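Local coordinates for protein putative ABC transporter (Thermobispora bispora, PDB 4PE6) that probably serves as the solute-binding component of a carbohydrate-type ABC transporter, holding a trihydroxybutanoic acid in its pocket in this crystal, at residues T298-P312 / G328-T339. Residues are numbered along the deposited sequence; the frame is centred on the assembly and turned at random.
Sequences TWASVLKPDEYAAWP and GGEPVQPPIPST
Ile336 puts CG2 over the indole of Trp299, its side chain running aslant across the ring. The contact brings the extended, proline-rich C-terminal tail (328-339) of this periplasmic-binding-protein fold back over the end of helix 293-302 and the loop that follows it, beside strand 283-290 of the sheet. From CB the Ile336 side chain branches: CG2, anti to the backbone N, sits 3.8 Å from the centroid of the Trp299 six-membered ring and only 12° off the ring normal, a CH-pi contact. CG1 follows along the Trp299 NE1 and CE2 side, and CD1 at the tip ends 3.4 Å from Thr298 OG1, a hydroxyl already hydrogen-bonded to Asp295 O. Ala309 CB covers the opposite face of Trp299, displaced toward the rim, so the ring lies between the tail and the loop after the helix. Pro337 continues the row: its CD meets Trp299 CH2 at 3.6 Å, while its CG touches Pro312 CG loosely, at 4.1 Å. Farther along, Val302 CG1 packs tightly on the tail backbone, 3.0 Å from Pro337 O.

Pro334 crosses Trp311 at about a right angle, its CG over one face, 3.9 Å from the centroid of the five-membered ring, and its O 3.4 Å from Trp311 CZ3. At the indole edge comes Pro335 O, which also meets Pro312 CD at 3.4 Å. A hydrogen bond from Trp311 NE1 to Ile288 O restrains the indole's rotation; one from Trp311 N to Asp260 OD1 holds the backbone. None of the residues touching here lines the ligand pocket. With no polar bond between them, the two segments grip each other through apolar and CH-pi contacts.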
# COMPACT_ATOMS: atom_id res chain seq x y z
N THR A 298 20.36 -0.15 -4.36
CA THR A 298 19.78 0.02 -5.69
C THR A 298 18.55 0.94 -5.60
O THR A 298 18.46 1.93 -6.31
CB THR A 298 19.40 -1.33 -6.36
OG1 THR A 298 18.14 -1.79 -5.85
CG2 THR A 298 20.45 -2.41 -6.13
N TRP A 299 17.61 0.63 -4.71
CA TRP A 299 16.45 1.50 -4.52
C TRP A 299 16.86 2.90 -4.05
O TRP A 299 16.40 3.90 -4.60
CB TRP A 299 15.45 0.90 -3.54
CG TRP A 299 14.55 -0.11 -4.16
CD1 TRP A 299 14.53 -1.45 -3.93
CD2 TRP A 299 13.51 0.15 -5.12
NE1 TRP A 299 13.52 -2.05 -4.67
CE2 TRP A 299 12.89 -1.08 -5.42
CE3 TRP A 299 13.03 1.31 -5.74
CZ2 TRP A 299 11.82 -1.19 -6.31
CZ3 TRP A 299 11.99 1.20 -6.64
CH2 TRP A 299 11.39 -0.04 -6.92
N ALA A 300 17.74 2.96 -3.06
CA ALA A 300 18.18 4.25 -2.50
C ALA A 300 18.84 5.15 -3.54
O ALA A 300 18.78 6.36 -3.43
CB ALA A 300 19.12 4.03 -1.33
N SER A 301 19.44 4.55 -4.57
CA SER A 301 20.07 5.32 -5.63
C SER A 301 19.05 6.07 -6.47
O SER A 301 19.36 7.11 -7.02
CB SER A 301 20.88 4.41 -6.54
OG SER A 301 21.94 3.84 -5.81
N VAL A 302 17.84 5.52 -6.58
CA VAL A 302 16.84 6.11 -7.47
C VAL A 302 15.77 6.93 -6.76
O VAL A 302 15.27 7.89 -7.33
CB VAL A 302 16.16 5.06 -8.38
CG1 VAL A 302 17.16 4.50 -9.37
CG2 VAL A 302 15.51 3.94 -7.57
N LEU A 303 15.42 6.58 -5.54
CA LEU A 303 14.28 7.22 -4.88
C LEU A 303 14.65 8.54 -4.26
O LEU A 303 15.64 8.63 -3.53
CB LEU A 303 13.73 6.34 -3.75
CG LEU A 303 13.31 4.93 -4.13
CD1 LEU A 303 12.99 4.18 -2.85
CD2 LEU A 303 12.13 4.94 -5.09
N LYS A 304 13.82 9.55 -4.51
CA LYS A 304 13.87 10.79 -3.75
C LYS A 304 13.41 10.49 -2.32
O LYS A 304 12.77 9.44 -2.08
CB LYS A 304 12.97 11.83 -4.41
CG LYS A 304 13.45 12.21 -5.82
CD LYS A 304 12.75 13.45 -6.36
CE LYS A 304 11.26 13.21 -6.60
NZ LYS A 304 10.98 12.24 -7.69
N PRO A 305 13.75 11.37 -1.37
CA PRO A 305 13.52 11.02 0.03
C PRO A 305 12.07 10.61 0.34
O PRO A 305 11.86 9.61 1.03
CB PRO A 305 13.91 12.30 0.78
CG PRO A 305 14.88 12.99 -0.12
CD PRO A 305 14.40 12.69 -1.51
N ASP A 306 11.11 11.36 -0.18
CA ASP A 306 9.70 11.06 0.07
C ASP A 306 9.06 10.09 -0.93
O ASP A 306 7.86 9.83 -0.85
CB ASP A 306 8.90 12.36 0.11
CG ASP A 306 9.30 13.24 1.26
OD1 ASP A 306 9.16 12.81 2.42
OD2 ASP A 306 9.75 14.37 1.02
N GLU A 307 9.84 9.57 -1.87
CA GLU A 307 9.32 8.71 -2.92
C GLU A 307 9.39 7.26 -2.46
O GLU A 307 10.45 6.79 -2.08
CB GLU A 307 10.11 8.85 -4.21
CG GLU A 307 9.61 7.99 -5.36
CD GLU A 307 10.52 8.03 -6.58
OE1 GLU A 307 11.59 8.68 -6.49
OE2 GLU A 307 10.18 7.42 -7.61
N TYR A 308 8.25 6.59 -2.49
CA TYR A 308 8.16 5.18 -2.12
C TYR A 308 8.50 4.31 -3.34
O TYR A 308 8.17 4.64 -4.48
CB TYR A 308 6.75 4.85 -1.59
CG TYR A 308 6.51 5.37 -0.19
CD1 TYR A 308 6.49 6.74 0.07
CD2 TYR A 308 6.34 4.49 0.88
CE1 TYR A 308 6.26 7.22 1.35
CE2 TYR A 308 6.12 4.96 2.16
CZ TYR A 308 6.08 6.33 2.39
OH TYR A 308 5.86 6.81 3.64
N ALA A 309 9.15 3.18 -3.08
CA ALA A 309 9.47 2.22 -4.12
C ALA A 309 8.18 1.73 -4.75
O ALA A 309 7.19 1.43 -4.05
CB ALA A 309 10.27 1.05 -3.54
N ALA A 310 8.21 1.64 -6.08
CA ALA A 310 7.04 1.35 -6.90
C ALA A 310 7.48 0.61 -8.16
O ALA A 310 8.53 0.92 -8.69
CB ALA A 310 6.32 2.64 -7.25
N TRP A 311 6.70 -0.37 -8.64
CA TRP A 311 7.10 -1.06 -9.85
C TRP A 311 6.71 -0.21 -11.08
O TRP A 311 5.62 0.37 -11.11
CB TRP A 311 6.48 -2.46 -9.93
CG TRP A 311 6.87 -3.39 -8.82
CD1 TRP A 311 6.02 -4.05 -7.97
CD2 TRP A 311 8.19 -3.78 -8.45
NE1 TRP A 311 6.74 -4.85 -7.10
CE2 TRP A 311 8.07 -4.69 -7.37
CE3 TRP A 311 9.47 -3.47 -8.93
CZ2 TRP A 311 9.18 -5.26 -6.74
CZ3 TRP A 311 10.57 -4.05 -8.31
CH2 TRP A 311 10.41 -4.94 -7.23
N PRO A 312 7.61 -0.10 -12.06
CA PRO A 312 7.30 0.73 -13.23
C PRO A 312 6.46 -0.02 -14.27
O PRO A 312 7.00 -0.55 -15.25
CB PRO A 312 8.69 1.10 -13.77
CG PRO A 312 9.53 -0.08 -13.42
CD PRO A 312 8.99 -0.62 -12.11
N GLY A 328 -1.39 -19.07 -14.98
CA GLY A 328 -0.79 -19.59 -13.76
C GLY A 328 0.73 -19.67 -13.82
O GLY A 328 1.34 -20.39 -13.03
N GLY A 329 1.35 -18.94 -14.75
CA GLY A 329 2.81 -18.90 -14.88
C GLY A 329 3.49 -18.15 -13.74
O GLY A 329 2.90 -17.92 -12.69
N GLU A 330 4.74 -17.76 -13.97
CA GLU A 330 5.54 -17.11 -12.93
C GLU A 330 5.15 -15.65 -12.75
O GLU A 330 5.03 -14.92 -13.74
CB GLU A 330 7.03 -17.21 -13.26
CG GLU A 330 7.61 -18.61 -13.10
CD GLU A 330 7.42 -19.15 -11.69
OE1 GLU A 330 7.53 -18.36 -10.73
OE2 GLU A 330 7.16 -20.36 -11.56
N PRO A 331 4.94 -15.22 -11.50
CA PRO A 331 4.68 -13.79 -11.34
C PRO A 331 5.78 -12.95 -12.01
O PRO A 331 6.97 -13.28 -11.89
CB PRO A 331 4.68 -13.58 -9.81
CG PRO A 331 5.23 -14.85 -9.22
CD PRO A 331 4.94 -15.93 -10.21
N VAL A 332 5.38 -11.92 -12.74
CA VAL A 332 6.35 -11.00 -13.32
C VAL A 332 7.07 -10.32 -12.16
O VAL A 332 6.43 -9.85 -11.21
CB VAL A 332 5.71 -9.93 -14.23
CG1 VAL A 332 6.74 -8.88 -14.63
CG2 VAL A 332 5.11 -10.58 -15.47
N GLN A 333 8.40 -10.31 -12.23
CA GLN A 333 9.24 -9.66 -11.24
C GLN A 333 9.74 -8.39 -11.91
O GLN A 333 10.73 -8.41 -12.65
CB GLN A 333 10.41 -10.58 -10.84
CG GLN A 333 10.07 -12.05 -10.67
CD GLN A 333 8.98 -12.32 -9.63
OE1 GLN A 333 8.65 -11.45 -8.82
NE2 GLN A 333 8.43 -13.53 -9.65
N PRO A 334 9.04 -7.27 -11.70
CA PRO A 334 9.43 -6.11 -12.48
C PRO A 334 10.81 -5.61 -12.05
O PRO A 334 11.30 -5.97 -10.97
CB PRO A 334 8.34 -5.07 -12.17
CG PRO A 334 7.24 -5.84 -11.51
CD PRO A 334 7.95 -6.93 -10.77
N PRO A 335 11.45 -4.82 -12.91
CA PRO A 335 12.80 -4.39 -12.62
C PRO A 335 12.79 -3.18 -11.72
O PRO A 335 11.87 -2.35 -11.77
CB PRO A 335 13.34 -4.03 -14.00
CG PRO A 335 12.15 -3.54 -14.75
CD PRO A 335 10.94 -4.21 -14.15
N ILE A 336 13.81 -3.08 -10.88
CA ILE A 336 14.01 -1.88 -10.09
C ILE A 336 14.44 -0.82 -11.09
O ILE A 336 15.37 -1.05 -11.87
CB ILE A 336 15.10 -2.07 -9.02
CG1 ILE A 336 14.69 -3.20 -8.05
CG2 ILE A 336 15.33 -0.77 -8.26
CD1 ILE A 336 15.84 -3.81 -7.28
N PRO A 337 13.74 0.33 -11.11
CA PRO A 337 14.18 1.36 -12.05
C PRO A 337 15.57 1.87 -11.68
O PRO A 337 15.86 1.98 -10.49
CB PRO A 337 13.14 2.48 -11.88
CG PRO A 337 12.09 1.96 -10.95
CD PRO A 337 12.67 0.80 -10.22
N SER A 338 16.43 2.13 -12.67
CA SER A 338 17.70 2.83 -12.43
C SER A 338 17.55 4.33 -12.70
O SER A 338 18.46 5.11 -12.41
CB SER A 338 18.83 2.23 -13.27
OG SER A 338 18.57 2.39 -14.65
N THR A 339 16.39 4.73 -13.22
CA THR A 339 16.06 6.13 -13.48
C THR A 339 14.58 6.40 -13.19
O THR A 339 14.24 7.18 -12.31
CB THR A 339 16.38 6.53 -14.93
OG1 THR A 339 16.05 7.91 -15.13
CG2 THR A 339 15.61 5.67 -15.94